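Long-range contacts in potential RNA-dependent RNA polymerase (Human picobirnavirus, PDB 5I62), which acts as an RNA-directed RNA polymerase, joining ribonucleoside triphosphates into RNA with release of diphosphate, and probably serves both transcription and genome replication: residues A[31-36]-A[76-81]; A[185-190]-A[201-206]. All coordinates share one frame; numbering follows the deposited sequence.

Overall arrangement
Both contacts lie in the viral RNA-dependent RNA polymerase family region and follow one another along the chain: interaction 1 (31-36 with 76-81) closes before interaction 2 (185-190 with 201-206) opens. Their centres are about 15 Å apart, and they touch. The indole of Trp186, in strand 176-189, packs on the backbone carbonyls of Met79, Ser80 and Val81. Interaction 1 is the more peripheral, about 20 Å from the centre of the chain against about 11 Å for interaction 2. It joins short strand 34-35, paired antiparallel with 428-429, and its lead-in to the loop between helices 63-73 and 89-97; interaction 2 is a hairpin within a mixed sheet, which also approaches 428-429 through Arg187 and Glu430.

Interaction 1. Residues A[31-36]-A[76-81]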
loop_
_atom_site.group_PDB
_atom_site.type_symbol
_atom_site.label_atom_id
_atom_site.label_comp_id
_atom_site.label_asym_id
_atom_site.label_seq_id
_atom_site.Cartn_x
_atom_site.Cartn_y
_atom_site.Cartn_z
ATOM N N PRO A 31 -14.865 12.564 -13.995
ATOM C CA PRO A 31 -15.861 12.936 -12.975
ATOM C C PRO A 31 -16.913 11.878 -12.669
ATOM O O PRO A 31 -17.622 12.032 -11.666
ATOM C CB PRO A 31 -16.512 14.195 -13.567
ATOM C CG PRO A 31 -16.392 14.004 -15.055
ATOM C CD PRO A 31 -15.083 13.269 -15.277
ATOM N N GLU A 32 -17.027 10.810 -13.461
ATOM C CA GLU A 32 -18.134 9.867 -13.307
ATOM C C GLU A 32 -17.956 8.948 -12.104
ATOM O O GLU A 32 -16.850 8.486 -11.813
ATOM C CB GLU A 32 -18.285 8.991 -14.550
ATOM C CG GLU A 32 -18.522 9.741 -15.811
ATOM C CD GLU A 32 -19.890 10.390 -15.831
ATOM O OE1 GLU A 32 -19.944 11.628 -15.999
ATOM O OE2 GLU A 32 -20.909 9.673 -15.651
ATOM N N VAL A 33 -19.067 8.657 -11.431
ATOM C CA VAL A 33 -19.118 7.641 -10.387
ATOM C C VAL A 33 -19.426 6.315 -11.062
ATOM O O VAL A 33 -20.455 6.193 -11.728
ATOM C CB VAL A 33 -20.185 7.980 -9.331
ATOM C CG1 VAL A 33 -20.317 6.843 -8.304
ATOM C CG2 VAL A 33 -19.864 9.306 -8.635
ATOM N N TYR A 34 -18.541 5.331 -10.903
ATOM C CA TYR A 34 -18.709 4.015 -11.514
ATOM C C TYR A 34 -19.354 3.065 -10.514
ATOM O O TYR A 34 -18.753 2.708 -9.495
ATOM C CB TYR A 34 -17.372 3.460 -12.007
ATOM C CG TYR A 34 -16.790 4.273 -13.132
ATOM C CD1 TYR A 34 -17.623 4.925 -14.031
ATOM C CD2 TYR A 34 -15.419 4.384 -13.305
ATOM C CE1 TYR A 34 -17.112 5.680 -15.061
ATOM C CE2 TYR A 34 -14.897 5.135 -14.332
ATOM C CZ TYR A 34 -15.751 5.777 -15.213
ATOM O OH TYR A 34 -15.235 6.529 -16.245
ATOM N N ARG A 35 -20.569 2.643 -10.820
ATOM C CA ARG A 35 -21.322 1.705 -10.005
ATOM C C ARG A 35 -21.290 0.345 -10.695
ATOM O O ARG A 35 -21.451 0.264 -11.918
ATOM C CB ARG A 35 -22.743 2.237 -9.844
ATOM C CG ARG A 35 -23.694 1.421 -9.057
ATOM C CD ARG A 35 -23.665 1.665 -7.547
ATOM N NE ARG A 35 -24.858 0.996 -7.054
ATOM C CZ ARG A 35 -24.981 -0.326 -6.944
ATOM N NH1 ARG A 35 -23.946 -1.130 -7.208
ATOM N NH2 ARG A 35 -26.137 -0.841 -6.543
ATOM N N THR A 36 -21.022 -0.715 -9.931
ATOM C CA THR A 36 -20.995 -2.074 -10.471
ATOM C C THR A 36 -22.432 -2.571 -10.645
ATOM O O THR A 36 -23.390 -1.927 -10.214
ATOM C CB THR A 36 -20.210 -3.007 -9.540
ATOM O OG1 THR A 36 -20.972 -3.211 -8.347
ATOM C CG2 THR A 36 -18.819 -2.451 -9.186
ATOM N N VAL A 76 -17.740 4.709 3.158
ATOM C CA VAL A 76 -18.339 4.049 2.009
ATOM C C VAL A 76 -18.811 5.091 1.006
ATOM O O VAL A 76 -19.425 6.102 1.375
ATOM C CB VAL A 76 -19.476 3.132 2.478
ATOM C CG1 VAL A 76 -20.260 2.609 1.301
ATOM C CG2 VAL A 76 -18.898 1.966 3.295
ATOM N N GLY A 77 -18.486 4.872 -0.262
ATOM C CA GLY A 77 -18.891 5.772 -1.316
ATOM C C GLY A 77 -18.108 5.555 -2.597
ATOM O O GLY A 77 -17.430 4.539 -2.784
ATOM N N PRO A 78 -18.185 6.529 -3.505
ATOM C CA PRO A 78 -17.507 6.389 -4.802
ATOM C C PRO A 78 -15.999 6.247 -4.643
ATOM O O PRO A 78 -15.414 6.666 -3.641
ATOM C CB PRO A 78 -17.865 7.691 -5.534
ATOM C CG PRO A 78 -19.135 8.191 -4.852
ATOM C CD PRO A 78 -18.982 7.769 -3.407
ATOM N N MET A 79 -15.377 5.636 -5.653
ATOM C CA MET A 79 -13.926 5.543 -5.757
ATOM C C MET A 79 -13.369 6.016 -7.092
ATOM O O MET A 79 -12.145 6.092 -7.241
ATOM C CB MET A 79 -13.456 4.098 -5.551
ATOM C CG MET A 79 -14.003 3.438 -4.330
ATOM S SD MET A 79 -13.865 1.646 -4.476
ATOM C CE MET A 79 -12.091 1.462 -4.340
ATOM N N SER A 80 -14.212 6.323 -8.064
ATOM C CA SER A 80 -13.743 6.560 -9.417
ATOM C C SER A 80 -13.518 8.027 -9.736
ATOM O O SER A 80 -12.947 8.335 -10.787
ATOM C CB SER A 80 -14.745 5.977 -10.402
ATOM O OG SER A 80 -15.992 6.633 -10.246
ATOM N N VAL A 81 -13.990 8.936 -8.891
ATOM C CA VAL A 81 -13.975 10.350 -9.256
ATOM C C VAL A 81 -12.552 10.868 -9.111
ATOM O O VAL A 81 -12.036 11.019 -7.998
ATOM C CB VAL A 81 -14.969 11.176 -8.429
ATOM C CG1 VAL A 81 -14.872 12.650 -8.809
ATOM C CG2 VAL A 81 -16.388 10.659 -8.643
HETATM O O HOH W 1 -16.947 4.411 -7.810
#
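Ser80 reaches into the backbone of Glu32 and Tyr34, a side-chain-to-backbone bridge that joins two N-terminal segments of the polymerase. Ser80 OG sits between its own backbone N and carbonyl carbon (chi1 62°), facing the 31-36 chain. From there it donates to Glu32 O at 2.6 Å, arriving in the carbonyl plane on a lone pair, with a C=O...OG angle of 135°. The same OG accepts Tyr34 N at 2.9 Å along a bent N-H...O path of 143°. One hydroxyl thus serves a carbonyl and an amide on either side of Val33. Its carbon lies against the phenol: Ser80 CB is 3.4 Å from Tyr34 CD2 and approaches the ring obliquely.

Both methyls of Val33 rest on the CB-CG side of Pro78. CG1, anti to the backbone N, is 3.8 Å from Pro78 CB, and CG2 also meets Val81 CG2 at 3.7 Å. Val81 CG2 in turn packs 3.5 Å from Pro31 O. Pro78 and Val81 both touch Val198 as well, and Tyr34 and Thr36 make backbone hydrogen bonds with Gln429 and Ala427. The bridge therefore lies where the N-terminal region, the tip of the 176-205 hairpin and strand 428-429 come together. A water completes the link, donating to Tyr34 O at 3.0 Å and accepting Met79 N at 2.9 Å, with a weak further bond to Ser80 OG.

Interaction 2. Residues A[185-190]-A[201-206]; sequences GWRGQE and RVVWMF
Gly185 and Val203 pair as antiparallel strand neighbours, as do Arg187 and Arg201, each pair closing a two-bond ring, while Trp186 and Val202 form the non-hydrogen-bonded pair between them. The strands run at 144°, well short of exactly antiparallel. Gly185 N reaches Val203 O at 2.7 Å; the return bond, Val203 N to Gly185 O, is 3.1 Å, its donor 73° out of the carbonyl plane. Arg187 N to Arg201 O (3.2 Å) and Arg201 N to Arg187 O (2.9 Å) make the second ring.

On the face carrying Arg187, Arg201 and Val203, the two arginines lie side by side and point the same way. Arg201 lays its guanidinium over the base of Arg187, NH1 3.3 Å from Arg187 CB, with the two guanidinium planes 56° apart. Arg187, bent at chi2 and chi3, sends NE to a salt bridge with Glu430, which probably eases the repulsion between the like charges. Its CG packs 3.6 Å from Val203 CG2, and Met205 CE rests 3.5 Å from Gly185 CA. On the other face, Trp186 NE1 bonds to Gln200. An antiparallel hairpin whose second strand carries Lys199 and Arg201 is consistent with motif F in the fingers of viral RNA-dependent RNA polymerases.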
loop_
_atom_site.group_PDB
_atom_site.type_symbol
_atom_site.label_atom_id
_atom_site.label_comp_id
_atom_site.label_asym_id
_atom_site.label_seq_id
_atom_site.Cartn_x
_atom_site.Cartn_y
_atom_site.Cartn_z
ATOM N N GLY A 185 0.663 9.609 -11.544
ATOM C CA GLY A 185 -0.470 8.713 -11.589
ATOM C C GLY A 185 -1.478 9.001 -10.480
ATOM O O GLY A 185 -1.336 9.924 -9.677
ATOM N N TRP A 186 -2.516 8.173 -10.448
ATOM C CA TRP A 186 -3.664 8.454 -9.599
ATOM C C TRP A 186 -4.293 7.154 -9.126
ATOM O O TRP A 186 -4.343 6.175 -9.863
ATOM C CB TRP A 186 -4.696 9.309 -10.345
ATOM C CG TRP A 186 -5.973 9.553 -9.573
ATOM C CD1 TRP A 186 -6.240 10.605 -8.749
ATOM C CD2 TRP A 186 -7.154 8.746 -9.590
ATOM N NE1 TRP A 186 -7.510 10.494 -8.234
ATOM C CE2 TRP A 186 -8.095 9.364 -8.740
ATOM C CE3 TRP A 186 -7.508 7.562 -10.244
ATOM C CZ2 TRP A 186 -9.368 8.837 -8.528
ATOM C CZ3 TRP A 186 -8.777 7.039 -10.033
ATOM C CH2 TRP A 186 -9.690 7.678 -9.185
ATOM N N ARG A 187 -4.762 7.161 -7.876
ATOM C CA ARG A 187 -5.637 6.119 -7.355
ATOM C C ARG A 187 -6.734 6.774 -6.536
ATOM O O ARG A 187 -6.470 7.705 -5.773
ATOM C CB ARG A 187 -4.905 5.094 -6.470
ATOM C CG ARG A 187 -3.848 4.273 -7.192
ATOM C CD ARG A 187 -4.447 3.430 -8.310
ATOM N NE ARG A 187 -5.444 2.483 -7.824
ATOM C CZ ARG A 187 -5.146 1.312 -7.271
ATOM N NH1 ARG A 187 -3.874 0.952 -7.124
ATOM N NH2 ARG A 187 -6.117 0.503 -6.860
ATOM N N GLY A 188 -7.951 6.269 -6.675
ATOM C CA GLY A 188 -9.073 6.760 -5.909
ATOM C C GLY A 188 -9.337 5.859 -4.719
ATOM O O GLY A 188 -9.244 4.640 -4.811
ATOM N N GLN A 189 -9.697 6.478 -3.604
ATOM C CA GLN A 189 -10.025 5.742 -2.400
ATOM C C GLN A 189 -11.282 6.344 -1.786
ATOM O O GLN A 189 -11.436 7.567 -1.733
ATOM C CB GLN A 189 -8.843 5.774 -1.422
ATOM C CG GLN A 189 -9.111 5.160 -0.076
ATOM C CD GLN A 189 -7.837 5.014 0.734
ATOM O OE1 GLN A 189 -6.783 4.664 0.192
ATOM N NE2 GLN A 189 -7.920 5.288 2.031
ATOM N N GLU A 190 -12.183 5.478 -1.343
ATOM C CA GLU A 190 -13.439 5.954 -0.775
ATOM C C GLU A 190 -13.168 6.795 0.466
ATOM O O GLU A 190 -12.354 6.427 1.316
ATOM C CB GLU A 190 -14.365 4.779 -0.455
ATOM C CG GLU A 190 -13.837 3.801 0.592
ATOM C CD GLU A 190 -13.026 2.666 -0.019
ATOM O OE1 GLU A 190 -12.100 2.948 -0.816
ATOM O OE2 GLU A 190 -13.323 1.487 0.288
ATOM N N ARG A 201 -5.345 9.968 -4.379
ATOM C CA ARG A 201 -3.997 9.481 -4.095
ATOM C C ARG A 201 -3.047 9.810 -5.250
ATOM O O ARG A 201 -3.394 9.652 -6.420
ATOM C CB ARG A 201 -4.006 7.975 -3.840
ATOM C CG ARG A 201 -4.687 7.533 -2.545
ATOM C CD ARG A 201 -4.403 6.043 -2.251
ATOM N NE ARG A 201 -3.088 5.628 -2.748
ATOM C CZ ARG A 201 -2.856 4.516 -3.446
ATOM N NH1 ARG A 201 -3.848 3.673 -3.710
ATOM N NH2 ARG A 201 -1.629 4.239 -3.869
ATOM N N VAL A 202 -1.845 10.268 -4.918
ATOM C CA VAL A 202 -0.800 10.490 -5.902
ATOM C C VAL A 202 0.016 9.213 -6.030
ATOM O O VAL A 202 0.416 8.621 -5.023
ATOM C CB VAL A 202 0.089 11.679 -5.508
ATOM C CG1 VAL A 202 1.304 11.754 -6.411
ATOM C CG2 VAL A 202 -0.696 12.975 -5.554
ATOM N N VAL A 203 0.230 8.766 -7.268
ATOM C CA VAL A 203 1.129 7.657 -7.559
ATOM C C VAL A 203 2.314 8.205 -8.342
ATOM O O VAL A 203 2.125 8.924 -9.329
ATOM C CB VAL A 203 0.431 6.535 -8.355
ATOM C CG1 VAL A 203 1.417 5.392 -8.628
ATOM C CG2 VAL A 203 -0.771 6.022 -7.596
ATOM N N TRP A 204 3.524 7.870 -7.900
ATOM C CA TRP A 204 4.743 8.155 -8.646
ATOM C C TRP A 204 5.059 6.929 -9.502
ATOM O O TRP A 204 5.566 5.926 -9.003
ATOM C CB TRP A 204 5.896 8.493 -7.706
ATOM C CG TRP A 204 5.737 9.794 -6.966
ATOM C CD1 TRP A 204 4.768 10.117 -6.053
ATOM C CD2 TRP A 204 6.562 10.955 -7.101
ATOM N NE1 TRP A 204 4.954 11.405 -5.602
ATOM C CE2 TRP A 204 6.038 11.946 -6.241
ATOM C CE3 TRP A 204 7.689 11.257 -7.875
ATOM C CZ2 TRP A 204 6.609 13.209 -6.126
ATOM C CZ3 TRP A 204 8.258 12.508 -7.755
ATOM C CH2 TRP A 204 7.711 13.477 -6.895
ATOM N N MET A 205 4.744 6.998 -10.796
ATOM C CA MET A 205 4.962 5.867 -11.703
ATOM C C MET A 205 6.403 5.955 -12.201
ATOM O O MET A 205 6.742 6.829 -12.997
ATOM C CB MET A 205 3.956 5.899 -12.852
ATOM C CG MET A 205 2.517 5.650 -12.417
ATOM S SD MET A 205 1.368 5.958 -13.788
ATOM C CE MET A 205 -0.160 5.523 -13.011
ATOM N N PHE A 206 7.262 5.061 -11.702
ATOM C CA PHE A 206 8.705 5.166 -11.877
ATOM C C PHE A 206 9.146 4.596 -13.219
ATOM O O PHE A 206 8.515 3.685 -13.740
ATOM C CB PHE A 206 9.436 4.414 -10.767
ATOM C CG PHE A 206 9.756 5.251 -9.566
ATOM C CD1 PHE A 206 8.771 5.988 -8.938
ATOM C CD2 PHE A 206 11.040 5.302 -9.063
ATOM C CE1 PHE A 206 9.048 6.754 -7.818
ATOM C CE2 PHE A 206 11.334 6.067 -7.936
ATOM C CZ PHE A 206 10.328 6.800 -7.319
#